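Local coordinates for putative flavoprotein decarboxylase (Streptomyces olivoviridis, PDB 6JLS) that uses flavin mononucleotide as cofactor and decarboxylates a cysteine during the biosynthesis of thioviridamide, at residues E76-W79 / P85-R88; A95-P100 / R182-V187. All coordinates share one frame; numbering follows the deposited sequence.

Contact 1: E76-W79 / P85-R88; sequences ETVW and PHVR
Between 76-79 and 85-88, Val78 meets Pro85 and His86, and its CG1 methyl makes the closest approaches to both. On the apolar side, CG1 of Val78 lies 3.9 Å from CD of Pro85 and 4.1 Å from its CG, so the methyl sits at the CG-CD edge of the proline ring. That methyl stands anti to the backbone N (chi1 173°), an orientation that carries it to the second helix.

The second set of contacts runs from the same methyl to the imidazole. CG1 of Val78 is 3.5 Å from ND1 of His86 and 3.8 Å from its CE1; it meets the ring obliquely, and the two side chains cross at about a right angle. The helices follow one another closely, and they come directly after strand 72-73, the edge strand within this chain, in the Rossmann-like flavoprotein fold. Leu73 of that strand touches both Val78 and His86, as does Ile117 of helix 117-124.

Hydrogen bonding is absent across the two segments. The polar hold on His86 comes from elsewhere: its NE2 bonds to OE1 of Gln120. ND1, buried against Val78, has no polar partner in the model. As a matter of proximity, the His86 side chain lies about 4 Å from a bound flavin mononucleotide.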
ATOM      1  N   GLU A  76     -16.277  -9.351  -4.962  1.00 39.78           N
ATOM      2  CA  GLU A  76     -14.854  -9.466  -5.277  1.00 44.98           C
ATOM      3  C   GLU A  76     -14.523 -10.846  -5.826  1.00 48.18           C
ATOM      4  O   GLU A  76     -13.771 -10.968  -6.799  1.00 52.79           O
ATOM      5  CB  GLU A  76     -14.002  -9.175  -4.041  1.00 59.75           C
ATOM      6  CG  GLU A  76     -14.353  -7.883  -3.305  1.00 84.28           C
ATOM      7  CD  GLU A  76     -15.482  -8.058  -2.287  1.00102.94           C
ATOM      8  OE1 GLU A  76     -16.672  -8.095  -2.677  1.00104.49           O
ATOM      9  OE2 GLU A  76     -15.173  -8.162  -1.083  1.00114.42           O
ATOM     10  N   THR A  77     -15.071 -11.891  -5.208  1.00 51.21           N
ATOM     11  CA  THR A  77     -14.913 -13.254  -5.709  1.00 51.52           C
ATOM     12  C   THR A  77     -15.308 -13.361  -7.180  1.00 52.75           C
ATOM     13  O   THR A  77     -14.551 -13.893  -8.001  1.00 60.05           O
ATOM     14  CB  THR A  77     -15.754 -14.206  -4.854  1.00 51.73           C
ATOM     15  OG1 THR A  77     -15.066 -14.458  -3.629  1.00 55.22           O
ATOM     16  CG2 THR A  77     -16.029 -15.523  -5.567  1.00 54.24           C
ATOM     17  N   VAL A  78     -16.491 -12.857  -7.531  1.00 45.12           N
ATOM     18  CA  VAL A  78     -16.983 -12.969  -8.900  1.00 45.60           C
ATOM     19  C   VAL A  78     -16.162 -12.108  -9.850  1.00 56.62           C
ATOM     20  O   VAL A  78     -15.900 -12.513 -10.987  1.00 73.00           O
ATOM     21  CB  VAL A  78     -18.479 -12.604  -8.926  1.00 35.27           C
ATOM     22  CG1 VAL A  78     -19.015 -12.530 -10.349  1.00 35.11           C
ATOM     23  CG2 VAL A  78     -19.274 -13.627  -8.108  1.00 40.49           C
ATOM     24  N   TRP A  79     -15.738 -10.918  -9.409  1.00 58.69           N
ATOM     25  CA  TRP A  79     -14.950 -10.048 -10.275  1.00 61.08           C
ATOM     26  C   TRP A  79     -13.647 -10.726 -10.675  1.00 67.47           C
ATOM     27  O   TRP A  79     -13.339 -10.844 -11.867  1.00 70.30           O
ATOM     28  CB  TRP A  79     -14.672  -8.709  -9.586  1.00 65.75           C
ATOM     29  CG  TRP A  79     -13.619  -7.871 -10.292  1.00 83.63           C
ATOM     30  CD1 TRP A  79     -13.804  -7.056 -11.381  1.00 89.07           C
ATOM     31  CD2 TRP A  79     -12.221  -7.775  -9.957  1.00 91.51           C
ATOM     32  NE1 TRP A  79     -12.610  -6.466 -11.741  1.00 96.00           N
ATOM     33  CE2 TRP A  79     -11.625  -6.891 -10.886  1.00 93.45           C
ATOM     34  CE3 TRP A  79     -11.418  -8.353  -8.966  1.00 91.80           C
ATOM     35  CZ2 TRP A  79     -10.266  -6.572 -10.849  1.00 90.30           C
ATOM     36  CZ3 TRP A  79     -10.062  -8.033  -8.934  1.00 92.97           C
ATOM     37  CH2 TRP A  79      -9.504  -7.152  -9.869  1.00 91.03           C
ATOM     38  N   PRO A  85     -20.479 -16.342 -13.007  1.00 55.68           N
ATOM     39  CA  PRO A  85     -20.835 -17.586 -12.309  1.00 55.41           C
ATOM     40  C   PRO A  85     -22.071 -17.436 -11.446  1.00 57.48           C
ATOM     41  O   PRO A  85     -22.811 -18.412 -11.265  1.00 57.63           O
ATOM     42  CB  PRO A  85     -19.588 -17.888 -11.469  1.00 48.18           C
ATOM     43  CG  PRO A  85     -18.961 -16.564 -11.250  1.00 47.55           C
ATOM     44  CD  PRO A  85     -19.215 -15.776 -12.498  1.00 47.48           C
ATOM     45  N   HIS A  86     -22.325 -16.232 -10.930  1.00 56.80           N
ATOM     46  CA  HIS A  86     -23.527 -16.007 -10.140  1.00 51.09           C
ATOM     47  C   HIS A  86     -24.783 -16.160 -10.990  1.00 49.57           C
ATOM     48  O   HIS A  86     -25.807 -16.656 -10.502  1.00 52.22           O
ATOM     49  CB  HIS A  86     -23.458 -14.632  -9.475  1.00 47.45           C
ATOM     50  CG  HIS A  86     -23.344 -13.488 -10.434  1.00 53.60           C
ATOM     51  ND1 HIS A  86     -22.308 -13.369 -11.336  1.00 56.53           N
ATOM     52  CD2 HIS A  86     -24.122 -12.395 -10.609  1.00 54.66           C
ATOM     53  CE1 HIS A  86     -22.460 -12.257 -12.033  1.00 57.98           C
ATOM     54  NE2 HIS A  86     -23.553 -11.647 -11.611  1.00 56.17           N
ATOM     55  N   VAL A  87     -24.725 -15.764 -12.267  1.00 48.46           N
ATOM     56  CA  VAL A  87     -25.901 -15.873 -13.128  1.00 53.19           C
ATOM     57  C   VAL A  87     -26.135 -17.327 -13.527  1.00 55.85           C
ATOM     58  O   VAL A  87     -27.282 -17.779 -13.663  1.00 47.46           O
ATOM     59  CB  VAL A  87     -25.754 -14.955 -14.357  1.00 52.10           C
ATOM     60  CG1 VAL A  87     -26.937 -15.134 -15.309  1.00 46.02           C
ATOM     61  CG2 VAL A  87     -25.625 -13.501 -13.913  1.00 47.58           C
ATOM     62  N   ARG A  88     -25.054 -18.088 -13.706  1.00 55.63           N
ATOM     63  CA  ARG A  88     -25.198 -19.528 -13.854  1.00 54.07           C
ATOM     64  C   ARG A  88     -25.875 -20.129 -12.628  1.00 53.18           C
ATOM     65  O   ARG A  88     -26.747 -20.993 -12.750  1.00 60.41           O
ATOM     66  CB  ARG A  88     -23.832 -20.166 -14.085  1.00 63.71           C
ATOM     67  CG  ARG A  88     -23.875 -21.581 -14.665  1.00 80.92           C
ATOM     68  CD  ARG A  88     -22.498 -22.256 -14.613  1.00 94.91           C
ATOM     69  NE  ARG A  88     -21.428 -21.387 -15.109  1.00107.75           N
ATOM     70  CZ  ARG A  88     -20.521 -20.797 -14.331  1.00114.66           C
ATOM     71  NH1 ARG A  88     -20.546 -20.989 -13.016  1.00116.66           N
ATOM     72  NH2 ARG A  88     -19.586 -20.014 -14.862  1.00113.65           N
TER

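Contact 2: A95-P100 / R182-V187; sequences AVVVAP and RSVFAV
The branched side chain of Val97 crosses Phe185 obliquely, with CG1 over one face of the phenyl ring. CG1 of Val97 lies 4.2 Å from the centroid of the Phe185 ring and 25° off its normal, which identifies a CH-pi contact over the face. The methyl is displaced toward the rim, as its 3.8 Å approach to CZ of Phe185 confirms. Deeper in the branch, CB of Val97 is also 3.8 Å from CE1 of Phe185, while CG2 of Val97 is 3.9 Å from that same CE1, so all three carbons of the isopropyl group lean on one side of the ring.

Phe185 reaches the strand with its end: CG is anti to the carbonyl carbon (chi1 -80°), and the outer ring atoms come nearer than the start of the side chain. Val184, the preceding helix residue, points toward the strand and brings its CG1 to 4.0 Å from CG1 of Val97. Ala99 CB meets the ring more loosely and obliquely, 4.4 Å from CE2 of Phe185. Here helix 182-193 packs on the parallel sheet of a Rossmann-like alpha/beta fold. Met35 and Trp38 of helix 32-40 and Met21 of strand 18-23 also touch Phe185. With no hydrogen bond between the segments, the contact probably depends on burial of apolar surface and van der Waals packing, with a CH-pi component at Phe185.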
ATOM      1  N   ALA A  95     -34.732 -22.342  -5.817  1.00 50.36           N
ATOM      2  CA  ALA A  95     -35.276 -21.228  -5.060  1.00 49.15           C
ATOM      3  C   ALA A  95     -34.122 -20.330  -4.660  1.00 49.62           C
ATOM      4  O   ALA A  95     -32.998 -20.801  -4.463  1.00 49.44           O
ATOM      5  CB  ALA A  95     -36.045 -21.694  -3.820  1.00 54.55           C
ATOM      6  N   VAL A  96     -34.419 -19.040  -4.542  1.00 44.64           N
ATOM      7  CA  VAL A  96     -33.484 -18.017  -4.092  1.00 34.51           C
ATOM      8  C   VAL A  96     -34.124 -17.321  -2.903  1.00 37.77           C
ATOM      9  O   VAL A  96     -35.247 -16.825  -3.016  1.00 45.33           O
ATOM     10  CB  VAL A  96     -33.183 -17.005  -5.214  1.00 35.77           C
ATOM     11  CG1 VAL A  96     -32.322 -15.842  -4.701  1.00 27.55           C
ATOM     12  CG2 VAL A  96     -32.554 -17.700  -6.416  1.00 28.71           C
ATOM     13  N   VAL A  97     -33.421 -17.290  -1.770  1.00 39.29           N
ATOM     14  CA  VAL A  97     -33.906 -16.647  -0.547  1.00 35.78           C
ATOM     15  C   VAL A  97     -32.991 -15.476  -0.207  1.00 36.17           C
ATOM     16  O   VAL A  97     -31.766 -15.634  -0.168  1.00 46.89           O
ATOM     17  CB  VAL A  97     -33.959 -17.632   0.634  1.00 35.65           C
ATOM     18  CG1 VAL A  97     -34.544 -16.952   1.868  1.00 32.38           C
ATOM     19  CG2 VAL A  97     -34.759 -18.846   0.267  1.00 36.45           C
ATOM     20  N   VAL A  98     -33.578 -14.307   0.037  1.00 27.85           N
ATOM     21  CA  VAL A  98     -32.840 -13.163   0.563  1.00 31.52           C
ATOM     22  C   VAL A  98     -33.324 -12.950   1.992  1.00 37.33           C
ATOM     23  O   VAL A  98     -34.467 -12.524   2.231  1.00 33.47           O
ATOM     24  CB  VAL A  98     -33.009 -11.901  -0.290  1.00 32.71           C
ATOM     25  CG1 VAL A  98     -32.115 -10.770   0.246  1.00 26.72           C
ATOM     26  CG2 VAL A  98     -32.666 -12.193  -1.737  1.00 33.18           C
ATOM     27  N   ALA A  99     -32.450 -13.259   2.945  1.00 30.76           N
ATOM     28  CA  ALA A  99     -32.812 -13.312   4.354  1.00 31.52           C
ATOM     29  C   ALA A  99     -31.552 -13.185   5.205  1.00 36.49           C
ATOM     30  O   ALA A  99     -30.757 -14.130   5.290  1.00 35.76           O
ATOM     31  CB  ALA A  99     -33.544 -14.614   4.663  1.00 29.35           C
ATOM     32  N   PRO A 100     -31.329 -12.033   5.846  1.00 31.39           N
ATOM     33  CA  PRO A 100     -32.240 -10.885   5.823  1.00 26.34           C
ATOM     34  C   PRO A 100     -32.149 -10.062   4.542  1.00 29.70           C
ATOM     35  O   PRO A 100     -31.117 -10.072   3.875  1.00 29.96           O
ATOM     36  CB  PRO A 100     -31.779 -10.064   7.021  1.00 30.43           C
ATOM     37  CG  PRO A 100     -30.291 -10.359   7.113  1.00 32.40           C
ATOM     38  CD  PRO A 100     -30.134 -11.791   6.674  1.00 29.64           C
ATOM     39  N   ARG A 182     -36.461 -19.930  10.140  1.00 79.88           N
ATOM     40  CA  ARG A 182     -36.699 -21.290   9.666  1.00 85.99           C
ATOM     41  C   ARG A 182     -38.030 -21.400   8.944  1.00 80.87           C
ATOM     42  O   ARG A 182     -38.170 -22.201   8.011  1.00 82.25           O
ATOM     43  CB  ARG A 182     -36.646 -22.279  10.830  1.00 97.58           C
ATOM     44  CG  ARG A 182     -35.284 -22.390  11.485  1.00107.87           C
ATOM     45  CD  ARG A 182     -35.334 -23.314  12.690  1.00116.13           C
ATOM     46  NE  ARG A 182     -36.569 -23.139  13.450  1.00123.06           N
ATOM     47  CZ  ARG A 182     -36.795 -22.145  14.305  1.00126.75           C
ATOM     48  NH1 ARG A 182     -35.870 -21.218  14.521  1.00125.24           N
ATOM     49  NH2 ARG A 182     -37.955 -22.077  14.944  1.00130.23           N
ATOM     50  N   SER A 183     -39.021 -20.615   9.367  1.00 75.93           N
ATOM     51  CA  SER A 183     -40.290 -20.574   8.656  1.00 71.25           C
ATOM     52  C   SER A 183     -40.114 -20.051   7.236  1.00 65.83           C
ATOM     53  O   SER A 183     -40.791 -20.515   6.311  1.00 63.00           O
ATOM     54  CB  SER A 183     -41.278 -19.708   9.435  1.00 77.10           C
ATOM     55  OG  SER A 183     -42.517 -19.607   8.766  1.00 86.86           O
ATOM     56  N   VAL A 184     -39.201 -19.098   7.046  1.00 60.03           N
ATOM     57  CA  VAL A 184     -38.954 -18.544   5.720  1.00 55.93           C
ATOM     58  C   VAL A 184     -38.372 -19.611   4.797  1.00 55.53           C
ATOM     59  O   VAL A 184     -38.823 -19.789   3.658  1.00 49.76           O
ATOM     60  CB  VAL A 184     -38.037 -17.310   5.832  1.00 51.48           C
ATOM     61  CG1 VAL A 184     -37.541 -16.844   4.457  1.00 38.26           C
ATOM     62  CG2 VAL A 184     -38.764 -16.181   6.563  1.00 50.87           C
ATOM     63  N   PHE A 185     -37.372 -20.352   5.280  1.00 55.58           N
ATOM     64  CA  PHE A 185     -36.757 -21.366   4.437  1.00 55.50           C
ATOM     65  C   PHE A 185     -37.685 -22.545   4.180  1.00 63.13           C
ATOM     66  O   PHE A 185     -37.524 -23.233   3.165  1.00 61.04           O
ATOM     67  CB  PHE A 185     -35.431 -21.813   5.050  1.00 51.49           C
ATOM     68  CG  PHE A 185     -34.315 -20.859   4.764  1.00 57.89           C
ATOM     69  CD1 PHE A 185     -33.619 -20.930   3.564  1.00 58.53           C
ATOM     70  CD2 PHE A 185     -34.008 -19.840   5.659  1.00 61.17           C
ATOM     71  CE1 PHE A 185     -32.607 -20.023   3.281  1.00 64.89           C
ATOM     72  CE2 PHE A 185     -32.996 -18.924   5.385  1.00 57.22           C
ATOM     73  CZ  PHE A 185     -32.293 -19.016   4.197  1.00 60.80           C
ATOM     74  N   ALA A 186     -38.673 -22.767   5.050  1.00 64.32           N
ATOM     75  CA  ALA A 186     -39.664 -23.802   4.790  1.00 61.79           C
ATOM     76  C   ALA A 186     -40.533 -23.437   3.594  1.00 64.99           C
ATOM     77  O   ALA A 186     -40.825 -24.289   2.744  1.00 61.98           O
ATOM     78  CB  ALA A 186     -40.523 -24.027   6.033  1.00 61.46           C
ATOM     79  N   VAL A 187     -40.957 -22.175   3.510  1.00 67.41           N
ATOM     80  CA  VAL A 187     -41.770 -21.733   2.378  1.00 62.15           C
ATOM     81  C   VAL A 187     -40.974 -21.819   1.081  1.00 64.00           C
ATOM     82  O   VAL A 187     -41.508 -22.198   0.031  1.00 61.22           O
ATOM     83  CB  VAL A 187     -42.284 -20.304   2.626  1.00 59.07           C
ATOM     84  CG1 VAL A 187     -43.157 -19.842   1.481  1.00 57.10           C
ATOM     85  CG2 VAL A 187     -43.033 -20.237   3.938  1.00 64.99           C
TER

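In the fold
From the N terminus, the chain has already laid down strands 18-23 and 46-51 when it reaches strand 72-73, at one edge of the sheet. Contact 1 follows at once and closes a short loop, joining the consecutive helices 75-81 and 85-91. The chain then enters strand 95-101, beside strand 18-23 in the sheet, where contact 2 opens. This second loop is long, with 81 residues between its segments, and closes only when helix 182-193 returns to the strand. The two loops are in series, neither nested nor crossing. The centres of contact 1 and contact 2 are 21 Å apart, on opposite sides of the chain's centre, and the two contacts do not touch.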